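Local coordinates for protein EDTA monooxygenase (EDTA-degrading bacterium BNC1, PDB 5DQP) that probably uses reduced FMN, with a partner flavin reductase, and molecular oxygen to attack EDTA during its bacterial degradation, at residues A[104-109]-A[155-160]; A[111-116]-A[206-211]; A[149-154]-A[223-228]; A[184-189]-A[193-198]. All coordinates share one frame; numbering follows the deposited sequence.

Interaction 1 (A[104-109]-A[155-160]); sequences TLARQI and EVVHGL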
loop_
_atom_site.group_PDB
_atom_site.type_symbol
_atom_site.label_atom_id
_atom_site.label_comp_id
_atom_site.label_asym_id
_atom_site.label_seq_id
_atom_site.Cartn_x
_atom_site.Cartn_y
_atom_site.Cartn_z
ATOM N N THR A 104 3.098 -5.188 10.360
ATOM C CA THR A 104 3.026 -4.732 8.982
ATOM C C THR A 104 1.865 -3.762 8.776
ATOM O O THR A 104 2.046 -2.670 8.227
ATOM C CB THR A 104 2.906 -5.933 8.060
ATOM O OG1 THR A 104 4.089 -6.735 8.203
ATOM C CG2 THR A 104 2.785 -5.460 6.623
ATOM N N LEU A 105 0.671 -4.125 9.231
ATOM C CA LEU A 105 -0.478 -3.244 9.029
ATOM C C LEU A 105 -0.303 -1.914 9.759
ATOM O O LEU A 105 -0.562 -0.846 9.190
ATOM C CB LEU A 105 -1.761 -3.941 9.476
ATOM C CG LEU A 105 -3.034 -3.150 9.167
ATOM C CD1 LEU A 105 -4.168 -4.079 8.922
ATOM C CD2 LEU A 105 -3.366 -2.218 10.346
ATOM N N ALA A 106 0.119 -1.952 11.030
ATOM C CA ALA A 106 0.355 -0.708 11.774
ATOM C C ALA A 106 1.296 0.217 11.000
ATOM O O ALA A 106 1.057 1.427 10.855
ATOM C CB ALA A 106 0.941 -1.032 13.159
ATOM N N ARG A 107 2.371 -0.367 10.484
ATOM C CA ARG A 107 3.426 0.370 9.815
ATOM C C ARG A 107 2.978 0.898 8.451
ATOM O O ARG A 107 3.354 2.006 8.050
ATOM C CB ARG A 107 4.622 -0.563 9.690
ATOM C CG ARG A 107 5.519 -0.270 8.571
ATOM C CD ARG A 107 6.682 -1.229 8.563
ATOM N NE ARG A 107 7.878 -0.490 8.212
ATOM C CZ ARG A 107 8.862 -0.976 7.475
ATOM N NH1 ARG A 107 9.910 -0.216 7.220
ATOM N NH2 ARG A 107 8.796 -2.215 6.995
ATOM N N GLN A 108 2.159 0.130 7.734
ATOM C CA GLN A 108 1.731 0.563 6.411
ATOM C C GLN A 108 0.645 1.641 6.490
ATOM O O GLN A 108 0.705 2.633 5.759
ATOM C CB GLN A 108 1.275 -0.651 5.605
ATOM C CG GLN A 108 2.432 -1.511 5.143
ATOM C CD GLN A 108 1.979 -2.628 4.213
ATOM O OE1 GLN A 108 0.817 -3.021 4.237
ATOM N NE2 GLN A 108 2.896 -3.141 3.389
ATOM N N ILE A 109 -0.320 1.501 7.397
ATOM C CA ILE A 109 -1.286 2.587 7.589
ATOM C C ILE A 109 -0.593 3.838 8.140
ATOM O O ILE A 109 -0.910 4.964 7.744
ATOM C CB ILE A 109 -2.439 2.142 8.509
ATOM C CG1 ILE A 109 -3.144 0.899 7.947
ATOM C CG2 ILE A 109 -3.421 3.319 8.786
ATOM C CD1 ILE A 109 -3.830 1.112 6.621
ATOM N N GLU A 155 -5.675 -3.433 19.766
ATOM C CA GLU A 155 -4.808 -3.043 20.875
ATOM C C GLU A 155 -3.341 -3.030 20.452
ATOM O O GLU A 155 -2.590 -2.117 20.816
ATOM C CB GLU A 155 -4.982 -3.984 22.064
ATOM C CG GLU A 155 -6.367 -4.075 22.648
ATOM C CD GLU A 155 -6.416 -5.022 23.849
ATOM O OE1 GLU A 155 -5.345 -5.523 24.266
ATOM O OE2 GLU A 155 -7.522 -5.267 24.377
ATOM N N VAL A 156 -2.901 -4.060 19.731
ATOM C CA VAL A 156 -1.520 -4.084 19.281
ATOM C C VAL A 156 -1.254 -2.875 18.408
ATOM O O VAL A 156 -0.317 -2.111 18.645
ATOM C CB VAL A 156 -1.205 -5.391 18.531
ATOM C CG1 VAL A 156 0.182 -5.290 17.930
ATOM C CG2 VAL A 156 -1.313 -6.592 19.471
ATOM N N VAL A 157 -2.129 -2.638 17.428
ATOM C CA VAL A 157 -1.882 -1.563 16.480
ATOM C C VAL A 157 -1.829 -0.210 17.192
ATOM O O VAL A 157 -0.913 0.583 16.963
ATOM C CB VAL A 157 -2.933 -1.597 15.361
ATOM C CG1 VAL A 157 -2.846 -0.329 14.480
ATOM C CG2 VAL A 157 -2.730 -2.841 14.555
ATOM N N HIS A 158 -2.807 0.086 18.061
ATOM C CA HIS A 158 -2.753 1.363 18.771
ATOM C C HIS A 158 -1.494 1.463 19.624
ATOM O O HIS A 158 -0.843 2.517 19.672
ATOM C CB HIS A 158 -4.008 1.571 19.622
ATOM C CG HIS A 158 -5.130 2.216 18.867
ATOM N ND1 HIS A 158 -5.152 3.564 18.580
ATOM C CD2 HIS A 158 -6.243 1.693 18.299
ATOM C CE1 HIS A 158 -6.242 3.848 17.891
ATOM N NE2 HIS A 158 -6.917 2.729 17.700
ATOM N N GLY A 159 -1.117 0.362 20.282
ATOM C CA GLY A 159 0.137 0.340 21.015
ATOM C C GLY A 159 1.339 0.645 20.139
ATOM O O GLY A 159 2.220 1.410 20.532
ATOM N N LEU A 160 1.377 0.078 18.929
ATOM C CA LEU A 160 2.478 0.355 18.005
ATOM C C LEU A 160 2.493 1.810 17.564
ATOM O O LEU A 160 3.556 2.440 17.500
ATOM C CB LEU A 160 2.395 -0.566 16.787
ATOM C CG LEU A 160 2.772 -2.001 17.142
ATOM C CD1 LEU A 160 2.531 -2.960 15.985
ATOM C CD2 LEU A 160 4.247 -2.044 17.580
#
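Ala106 and Val157 mark the point where two helices come together, with CA of Ala106 5.3 Å from CA of Val157. Around this pair the local axes of 104-109 and 155-160 approach to 9.3 Å and cross at -48°, and no hydrogen bond links the two segments. The close fit is consistent with the small size of Ala106, whose methyl points at the partner helix and is met by two larger side chains. Leu160 touches it at the root and with one terminal methyl: Leu160 CD1 lies 3.8 Å from Ala106 CB, and Leu160 CB lies 3.9 Å from the same methyl. Val157 places CG1 anti to its backbone N (chi1 170°), and this branch stands 4.1 Å from Ala106 CB. Its other methyl, CG2, is thereby left to meet Leu105 CD2 at a looser 4.3 Å. Every residue that touches is buried. Leu105 and Val157 also both rest on Trp122 of strand 120-125, so the helix pair sits directly on the sheet, while Ala106 O accepts a hydrogen bond from Trp161 NE1. On helix 102-115, Arg107 forms a salt bridge with Asp57 of the second subunit, a predicted FMN-binding residue. The arrangement illustrates helix packing in the (beta/alpha)8, or TIM, barrel of the luciferase-like monooxygenases: two outer helices, one before and one after strand 120-125 in sequence, meet through aliphatic side chains.

Interaction 2 (A[111-116]-A[206-211]); sequences SVNLLS and GPPVVV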
loop_
_atom_site.group_PDB
_atom_site.type_symbol
_atom_site.label_atom_id
_atom_site.label_comp_id
_atom_site.label_asym_id
_atom_site.label_seq_id
_atom_site.Cartn_x
_atom_site.Cartn_y
_atom_site.Cartn_z
ATOM N N SER A 111 2.508 4.736 7.746
ATOM C CA SER A 111 3.319 5.330 6.695
ATOM C C SER A 111 2.458 6.142 5.747
ATOM O O SER A 111 2.831 7.252 5.364
ATOM C CB SER A 111 4.071 4.258 5.892
ATOM O OG SER A 111 4.900 3.449 6.696
ATOM N N VAL A 112 1.330 5.578 5.301
ATOM C CA VAL A 112 0.592 6.282 4.275
ATOM C C VAL A 112 -0.054 7.509 4.883
ATOM O O VAL A 112 -0.180 8.552 4.220
ATOM C CB VAL A 112 -0.426 5.358 3.566
ATOM C CG1 VAL A 112 -1.628 5.036 4.466
ATOM C CG2 VAL A 112 -0.864 5.988 2.251
ATOM N N ASN A 113 -0.434 7.424 6.158
ATOM C CA ASN A 113 -1.007 8.578 6.841
ATOM C C ASN A 113 0.004 9.712 6.913
ATOM O O ASN A 113 -0.269 10.844 6.481
ATOM C CB ASN A 113 -1.461 8.185 8.253
ATOM C CG ASN A 113 -2.314 9.261 8.905
ATOM O OD1 ASN A 113 -3.251 9.797 8.280
ATOM N ND2 ASN A 113 -2.009 9.583 10.150
ATOM N N LEU A 114 1.183 9.409 7.464
ATOM C CA LEU A 114 2.255 10.389 7.614
ATOM C C LEU A 114 2.707 10.922 6.256
ATOM O O LEU A 114 2.817 12.139 6.061
ATOM C CB LEU A 114 3.416 9.747 8.378
ATOM C CG LEU A 114 4.584 10.600 8.874
ATOM C CD1 LEU A 114 4.082 11.718 9.740
ATOM C CD2 LEU A 114 5.542 9.726 9.685
ATOM N N LEU A 115 2.918 10.029 5.285
ATOM C CA LEU A 115 3.355 10.476 3.968
ATOM C C LEU A 115 2.338 11.382 3.300
ATOM O O LEU A 115 2.725 12.266 2.520
ATOM C CB LEU A 115 3.637 9.291 3.053
ATOM C CG LEU A 115 5.016 8.669 3.157
ATOM C CD1 LEU A 115 4.960 7.380 2.374
ATOM C CD2 LEU A 115 6.129 9.621 2.620
ATOM N N SER A 116 1.037 11.173 3.545
ATOM C CA SER A 116 0.034 12.018 2.910
ATOM C C SER A 116 -0.223 13.311 3.674
ATOM O O SER A 116 -1.071 14.099 3.255
ATOM C CB SER A 116 -1.292 11.259 2.741
ATOM O OG SER A 116 -1.819 10.905 4.001
ATOM N N GLY A 206 -1.800 13.166 15.736
ATOM C CA GLY A 206 -2.419 11.961 16.239
ATOM C C GLY A 206 -2.388 10.807 15.260
ATOM O O GLY A 206 -1.951 10.944 14.116
ATOM N N PRO A 207 -2.909 9.658 15.690
ATOM C CA PRO A 207 -2.820 8.423 14.890
ATOM C C PRO A 207 -3.855 8.384 13.770
ATOM O O PRO A 207 -4.767 9.226 13.705
ATOM C CB PRO A 207 -3.088 7.334 15.942
ATOM C CG PRO A 207 -4.065 7.974 16.876
ATOM C CD PRO A 207 -3.583 9.425 16.983
ATOM N N PRO A 208 -3.744 7.416 12.852
ATOM C CA PRO A 208 -4.754 7.286 11.799
ATOM C C PRO A 208 -6.143 7.089 12.372
ATOM O O PRO A 208 -6.322 6.446 13.408
ATOM C CB PRO A 208 -4.307 6.035 11.027
ATOM C CG PRO A 208 -2.825 5.916 11.334
ATOM C CD PRO A 208 -2.723 6.349 12.762
ATOM N N VAL A 209 -7.131 7.651 11.672
ATOM C CA VAL A 209 -8.539 7.457 12.022
ATOM C C VAL A 209 -8.939 6.009 11.762
ATOM O O VAL A 209 -8.566 5.416 10.744
ATOM C CB VAL A 209 -9.406 8.437 11.211
ATOM C CG1 VAL A 209 -10.901 8.145 11.357
ATOM C CG2 VAL A 209 -9.092 9.872 11.611
ATOM N N VAL A 210 -9.693 5.419 12.683
ATOM C CA VAL A 210 -10.111 4.021 12.567
ATOM C C VAL A 210 -11.605 3.983 12.289
ATOM O O VAL A 210 -12.395 4.596 13.013
ATOM C CB VAL A 210 -9.758 3.205 13.825
ATOM C CG1 VAL A 210 -10.413 1.808 13.778
ATOM C CG2 VAL A 210 -8.227 3.062 13.963
ATOM N N VAL A 211 -11.984 3.241 11.253
ATOM C CA VAL A 211 -13.348 3.151 10.765
ATOM C C VAL A 211 -13.836 1.734 11.000
ATOM O O VAL A 211 -13.053 0.779 10.957
ATOM C CB VAL A 211 -13.422 3.556 9.270
ATOM C CG1 VAL A 211 -14.856 3.320 8.663
ATOM C CG2 VAL A 211 -12.989 5.017 9.108
HETATM O O HOH W 1 -3.657 11.188 12.010
HETATM O O HOH W 2 -6.245 9.621 9.736
#
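Gly206 faces Asn113 across a water molecule, the first of several points along 206-211 that come within range of this one amide. Water 1 donates to Gly206 O at 2.7 Å and accepts from Asn113 ND2 at 3.0 Å, thus bridging helix and loop. The positive phi of Gly206 (107°) would press any side chain against the preceding carbonyl. CB of Pro207 points away from the helix, and the carbonyl O of this residue accepts a hydrogen bond from Arg419 NE. Pro208 makes the direct contact: its CG lies 3.9 Å from Asn113 ND2 and 4.1 Å from Asn113 CB, the ring and the amide crossing at a slant. Asn113 gets there with CG anti to its backbone N (chi1 -168°), which carries the amide out from the helix to the loop. At Val209 a second water takes over, accepting from Val209 N at 2.9 Å and giving only a weak bond to Asn113 OD1. The stronger partner of OD1 is Ile120 N, so the amide is gripped at both ends. It thereby ties the end of helix 102-115 to the start of strand 120-125 as well as to the loop. Val210 and Val211 then enter the barrel sheet, where Val211 pairs with strand 120-125 and Val210 bonds to Glu228. Pro207, Pro208 and Val210 pack against Trp161 of helix 143-161, while Phe73 of the second subunit packs on Ser111, Leu114 and Leu115.

Interaction 3 (A[149-154]-A[223-228]); sequences RAEEFL and ASRFGE
Glu151 and Arg225 meet because both chains bend: the carboxylate arm turns at chi2 (-77°), and the arginine turns at chi3 to swing its guanidinium round. They join helices 143-161 and 217-226, consecutive outer helices on the two sides of strand 210-213 in the (beta/alpha)8, or TIM, barrel. A single oxygen takes the whole salt bridge. Glu151 OE2 accepts from Arg225 NH2 at 2.9 Å, and weakly from Arg225 NE at 3.2 Å. The carboxylate and guanidinium planes stand 69° apart, far from the coplanar two-oxygen pairing, and NH2 reaches OE2 from above the carboxylate plane. Arg225 NH2 also has a long, weak ion pair with Glu155. Beside the salt bridge the contact is apolar. Leu154 CB sits over the centre of the Phe226 ring, 3.5 Å from its centroid and only 4° off the ring normal, a CH-pi contact made almost squarely on the face. Replacing the ring with an alanine here would probably open a gap next to Leu154 CB and remove the CH-pi contact, leaving the salt bridge as the main link between these segments. The same ring meets the acid at its edge, with Glu151 OE2 near the ring plane and 3.6 Å from Phe226 CE2.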
loop_
_atom_site.group_PDB
_atom_site.type_symbol
_atom_site.label_atom_id
_atom_site.label_comp_id
_atom_site.label_asym_id
_atom_site.label_seq_id
_atom_site.Cartn_x
_atom_site.Cartn_y
_atom_site.Cartn_z
ATOM N N ARG A 149 -10.154 -11.784 18.189
ATOM C CA ARG A 149 -8.886 -11.529 17.520
ATOM C C ARG A 149 -8.779 -10.072 17.102
ATOM O O ARG A 149 -7.731 -9.437 17.291
ATOM C CB ARG A 149 -8.755 -12.453 16.312
ATOM C CG ARG A 149 -7.501 -12.281 15.504
ATOM C CD ARG A 149 -7.459 -13.408 14.479
ATOM N NE ARG A 149 -6.327 -13.326 13.577
ATOM C CZ ARG A 149 -5.196 -13.995 13.764
ATOM N NH1 ARG A 149 -4.215 -13.876 12.887
ATOM N NH2 ARG A 149 -5.052 -14.787 14.824
ATOM N N ALA A 150 -9.860 -9.528 16.519
ATOM C CA ALA A 150 -9.844 -8.149 16.050
ATOM C C ALA A 150 -9.565 -7.193 17.195
ATOM O O ALA A 150 -8.856 -6.194 17.023
ATOM C CB ALA A 150 -11.174 -7.784 15.395
ATOM N N GLU A 151 -10.145 -7.474 18.360
ATOM C CA GLU A 151 -9.946 -6.629 19.517
ATOM C C GLU A 151 -8.477 -6.621 19.940
ATOM O O GLU A 151 -7.916 -5.562 20.229
ATOM C CB GLU A 151 -10.863 -7.097 20.637
ATOM C CG GLU A 151 -11.155 -6.060 21.701
ATOM C CD GLU A 151 -9.991 -5.876 22.667
ATOM O OE1 GLU A 151 -9.406 -6.898 23.101
ATOM O OE2 GLU A 151 -9.659 -4.706 22.983
ATOM N N GLU A 152 -7.827 -7.782 19.952
ATOM C CA GLU A 152 -6.410 -7.816 20.310
ATOM C C GLU A 152 -5.550 -7.148 19.238
ATOM O O GLU A 152 -4.592 -6.424 19.551
ATOM C CB GLU A 152 -5.959 -9.257 20.547
ATOM C CG GLU A 152 -4.595 -9.332 21.243
ATOM C CD GLU A 152 -4.010 -10.737 21.341
ATOM O OE1 GLU A 152 -2.764 -10.838 21.397
ATOM O OE2 GLU A 152 -4.784 -11.731 21.355
ATOM N N PHE A 153 -5.884 -7.381 17.970
ATOM C CA PHE A 153 -5.209 -6.726 16.855
ATOM C C PHE A 153 -5.242 -5.202 17.003
ATOM O O PHE A 153 -4.237 -4.523 16.781
ATOM C CB PHE A 153 -5.883 -7.171 15.547
ATOM C CG PHE A 153 -5.123 -6.826 14.305
ATOM C CD1 PHE A 153 -5.107 -5.526 13.811
ATOM C CD2 PHE A 153 -4.454 -7.803 13.605
ATOM C CE1 PHE A 153 -4.428 -5.220 12.652
ATOM C CE2 PHE A 153 -3.766 -7.489 12.463
ATOM C CZ PHE A 153 -3.750 -6.211 11.984
ATOM N N LEU A 154 -6.405 -4.649 17.342
ATOM C CA LEU A 154 -6.527 -3.204 17.475
ATOM C C LEU A 154 -5.718 -2.683 18.653
ATOM O O LEU A 154 -5.119 -1.604 18.563
ATOM C CB LEU A 154 -7.997 -2.810 17.614
ATOM C CG LEU A 154 -8.726 -2.507 16.297
ATOM C CD1 LEU A 154 -8.057 -1.321 15.627
ATOM C CD2 LEU A 154 -8.680 -3.678 15.398
ATOM N N ALA A 223 -16.679 -1.299 17.726
ATOM C CA ALA A 223 -16.830 0.101 17.352
ATOM C C ALA A 223 -16.801 1.009 18.571
ATOM O O ALA A 223 -16.213 2.096 18.524
ATOM C CB ALA A 223 -18.123 0.299 16.568
ATOM N N SER A 224 -17.426 0.581 19.678
ATOM C CA SER A 224 -17.479 1.443 20.857
ATOM C C SER A 224 -16.088 1.651 21.444
ATOM O O SER A 224 -15.834 2.686 22.072
ATOM C CB SER A 224 -18.435 0.860 21.910
ATOM O OG SER A 224 -17.877 -0.293 22.545
ATOM N N ARG A 225 -15.170 0.696 21.221
ATOM C CA ARG A 225 -13.805 0.737 21.753
ATOM C C ARG A 225 -12.826 1.430 20.814
ATOM O O ARG A 225 -11.951 2.173 21.271
ATOM C CB ARG A 225 -13.304 -0.688 22.054
ATOM C CG ARG A 225 -14.148 -1.428 23.111
ATOM C CD ARG A 225 -13.640 -2.845 23.436
ATOM N NE ARG A 225 -12.194 -2.860 23.638
ATOM C CZ ARG A 225 -11.578 -2.438 24.741
ATOM N NH1 ARG A 225 -12.283 -1.969 25.763
ATOM N NH2 ARG A 225 -10.253 -2.480 24.824
ATOM N N PHE A 226 -12.955 1.202 19.508
ATOM C CA PHE A 226 -11.964 1.638 18.534
ATOM C C PHE A 226 -12.508 2.424 17.351
ATOM O O PHE A 226 -11.719 3.096 16.690
ATOM C CB PHE A 226 -11.204 0.426 17.989
ATOM C CG PHE A 226 -10.430 -0.297 19.035
ATOM C CD1 PHE A 226 -9.279 0.260 19.553
ATOM C CD2 PHE A 226 -10.867 -1.522 19.521
ATOM C CE1 PHE A 226 -8.555 -0.397 20.545
ATOM C CE2 PHE A 226 -10.158 -2.177 20.511
ATOM C CZ PHE A 226 -9.003 -1.619 21.017
ATOM N N GLY A 227 -13.803 2.365 17.054
ATOM C CA GLY A 227 -14.315 3.002 15.851
ATOM C C GLY A 227 -14.548 4.484 16.078
ATOM O O GLY A 227 -15.158 4.887 17.070
ATOM N N GLU A 228 -14.027 5.304 15.176
ATOM C CA GLU A 228 -14.298 6.733 15.220
ATOM C C GLU A 228 -15.288 7.132 14.157
ATOM O O GLU A 228 -16.024 8.107 14.332
ATOM C CB GLU A 228 -13.000 7.516 15.035
ATOM C CG GLU A 228 -11.927 6.933 15.916
ATOM C CD GLU A 228 -10.601 7.643 15.806
ATOM O OE1 GLU A 228 -9.667 7.084 15.177
ATOM O OE2 GLU A 228 -10.497 8.755 16.359
#

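Interaction 4 (A[184-189]-A[193-198]); sequences PINHEG and KVAGPL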
loop_
_atom_site.group_PDB
_atom_site.type_symbol
_atom_site.label_atom_id
_atom_site.label_comp_id
_atom_site.label_asym_id
_atom_site.label_seq_id
_atom_site.Cartn_x
_atom_site.Cartn_y
_atom_site.Cartn_z
ATOM N N PRO A 184 9.031 0.065 23.561
ATOM C CA PRO A 184 8.407 -1.158 23.050
ATOM C C PRO A 184 7.093 -1.437 23.760
ATOM O O PRO A 184 6.822 -0.919 24.843
ATOM C CB PRO A 184 9.441 -2.238 23.356
ATOM C CG PRO A 184 10.197 -1.690 24.524
ATOM C CD PRO A 184 10.273 -0.223 24.303
ATOM N N ILE A 185 6.246 -2.240 23.117
ATOM C CA ILE A 185 4.982 -2.619 23.744
ATOM C C ILE A 185 5.070 -3.973 24.437
ATOM O O ILE A 185 4.294 -4.223 25.368
ATOM C CB ILE A 185 3.799 -2.627 22.746
ATOM C CG1 ILE A 185 4.013 -3.692 21.666
ATOM C CG2 ILE A 185 3.584 -1.237 22.161
ATOM C CD1 ILE A 185 2.848 -3.834 20.662
ATOM N N ASN A 186 5.985 -4.840 24.027
ATOM C CA ASN A 186 6.124 -6.173 24.614
ATOM C C ASN A 186 4.759 -6.797 24.837
ATOM O O ASN A 186 4.421 -7.248 25.926
ATOM C CB ASN A 186 6.929 -6.143 25.917
ATOM C CG ASN A 186 8.357 -5.649 25.713
ATOM O OD1 ASN A 186 8.945 -5.833 24.641
ATOM N ND2 ASN A 186 8.918 -5.015 26.734
ATOM N N HIS A 187 3.961 -6.808 23.776
ATOM C CA HIS A 187 2.643 -7.412 23.839
ATOM C C HIS A 187 2.756 -8.923 23.704
ATOM O O HIS A 187 3.500 -9.440 22.861
ATOM C CB HIS A 187 1.739 -6.861 22.732
ATOM C CG HIS A 187 0.441 -7.589 22.628
ATOM N ND1 HIS A 187 -0.654 -7.258 23.393
ATOM C CD2 HIS A 187 0.083 -8.678 21.908
ATOM C CE1 HIS A 187 -1.641 -8.094 23.128
ATOM N NE2 HIS A 187 -1.222 -8.964 22.229
ATOM N N GLU A 188 2.020 -9.635 24.549
ATOM C CA GLU A 188 1.849 -11.075 24.387
ATOM C C GLU A 188 0.425 -11.412 24.798
ATOM O O GLU A 188 0.081 -11.316 25.978
ATOM C CB GLU A 188 2.860 -11.874 25.209
ATOM C CG GLU A 188 2.698 -13.381 24.998
ATOM C CD GLU A 188 3.966 -14.181 25.283
ATOM O OE1 GLU A 188 4.911 -13.627 25.894
ATOM O OE2 GLU A 188 4.009 -15.373 24.890
ATOM N N GLY A 189 -0.404 -11.783 23.828
ATOM C CA GLY A 189 -1.781 -12.107 24.121
ATOM C C GLY A 189 -2.178 -13.470 23.590
ATOM O O GLY A 189 -1.324 -14.267 23.206
ATOM N N LYS A 193 2.001 -11.943 19.508
ATOM C CA LYS A 193 3.191 -11.621 20.282
ATOM C C LYS A 193 3.982 -10.618 19.453
ATOM O O LYS A 193 4.423 -10.941 18.348
ATOM C CB LYS A 193 4.018 -12.880 20.568
ATOM C CG LYS A 193 5.135 -12.668 21.561
ATOM C CD LYS A 193 6.065 -13.871 21.653
ATOM C CE LYS A 193 7.234 -13.589 22.603
ATOM N NZ LYS A 193 8.238 -14.699 22.606
ATOM N N VAL A 194 4.141 -9.399 19.967
ATOM C CA VAL A 194 4.739 -8.312 19.195
ATOM C C VAL A 194 5.542 -7.413 20.126
ATOM O O VAL A 194 4.979 -6.800 21.032
ATOM C CB VAL A 194 3.656 -7.488 18.475
ATOM C CG1 VAL A 194 4.272 -6.259 17.834
ATOM C CG2 VAL A 194 2.868 -8.351 17.459
ATOM N N ALA A 195 6.855 -7.298 19.899
ATOM C CA ALA A 195 7.684 -6.499 20.790
ATOM C C ALA A 195 7.552 -5.003 20.513
ATOM O O ALA A 195 7.398 -4.213 21.450
ATOM C CB ALA A 195 9.150 -6.936 20.688
ATOM N N GLY A 196 7.590 -4.592 19.239
ATOM C CA GLY A 196 7.711 -3.181 18.920
ATOM C C GLY A 196 9.087 -2.705 19.391
ATOM O O GLY A 196 9.875 -3.526 19.836
ATOM N N PRO A 197 9.393 -1.395 19.296
ATOM C CA PRO A 197 8.570 -0.294 18.775
ATOM C C PRO A 197 8.335 -0.355 17.260
ATOM O O PRO A 197 9.038 -1.064 16.525
ATOM C CB PRO A 197 9.385 0.954 19.133
ATOM C CG PRO A 197 10.803 0.472 19.214
ATOM C CD PRO A 197 10.722 -0.921 19.745
ATOM N N LEU A 198 7.315 0.386 16.823
ATOM C CA LEU A 198 7.093 0.657 15.416
ATOM C C LEU A 198 8.170 1.595 14.897
ATOM O O LEU A 198 8.630 2.482 15.613
ATOM C CB LEU A 198 5.729 1.298 15.217
ATOM C CG LEU A 198 5.091 1.342 13.838
ATOM C CD1 LEU A 198 4.818 -0.078 13.378
ATOM C CD2 LEU A 198 3.787 2.162 13.920
#
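His187 and Val194 form the hydrogen-bonded pair of a short antiparallel ladder, the two chains running 172° apart in overall direction. His187 N gives to Val194 O at 2.9 Å, and Val194 N returns a bond to His187 O at 3.0 Å. Beyond the ladder Ala195 O takes two donors: Ile185 N at 2.8 Å, nearly in line with the carbonyl, and Asn186 N from a tilted position. The side chain of Ile185 has CG1 tucked between its own backbone N and carbonyl carbon (chi1 64°), which lays CG1 3.3 Å from Val194 O and carries CD1 to 4.0 Å from Val194 CG1. A glycine in its place would probably lose this cover over Val194 and the packing on Val156 and Leu160 of helix 143-161. On the exposed face Glu188 and Lys193 lie side by side with extended chains; Glu188 OE1 is 4.8 Å from Lys193 NZ, so the charged atoms are not in contact, though the opposite charges probably attract weakly. Pro184 CB approaches Pro197 CD at 4.1 Å, where a cis peptide precedes Pro197. The second subunit lies against Val194, Ala195 and Pro197. The whole is a small beta hairpin on the outside of the barrel, fastened to helix 143-161 by Ile185 packing and by the hydrogen bond between His187 NE2 and Glu152 OE1.

How the interactions relate
Two helices connect interactions 1, 2 and 3: 102-115 serves interactions 1 and 2, and 143-161 serves interactions 1 and 3. Interaction 4 lies on neither helix but touches interactions 1 and 3. The centres of interactions 2, 3 and 4 lie about 10, 12 and 10 Å from that of interaction 1. Along the chain, interactions 1, 2 and 3 cross one another; interaction 1 closes before the hairpin of interaction 4 opens, nested within the loops closed by interactions 2 and 3. Interactions 2 and 3 meet at the barrel sheet, where Val210 O and Glu228 N form a probable hydrogen bond. Interactions 1, 2 and 4 also touch the second subunit, so this region contributes to the dimer.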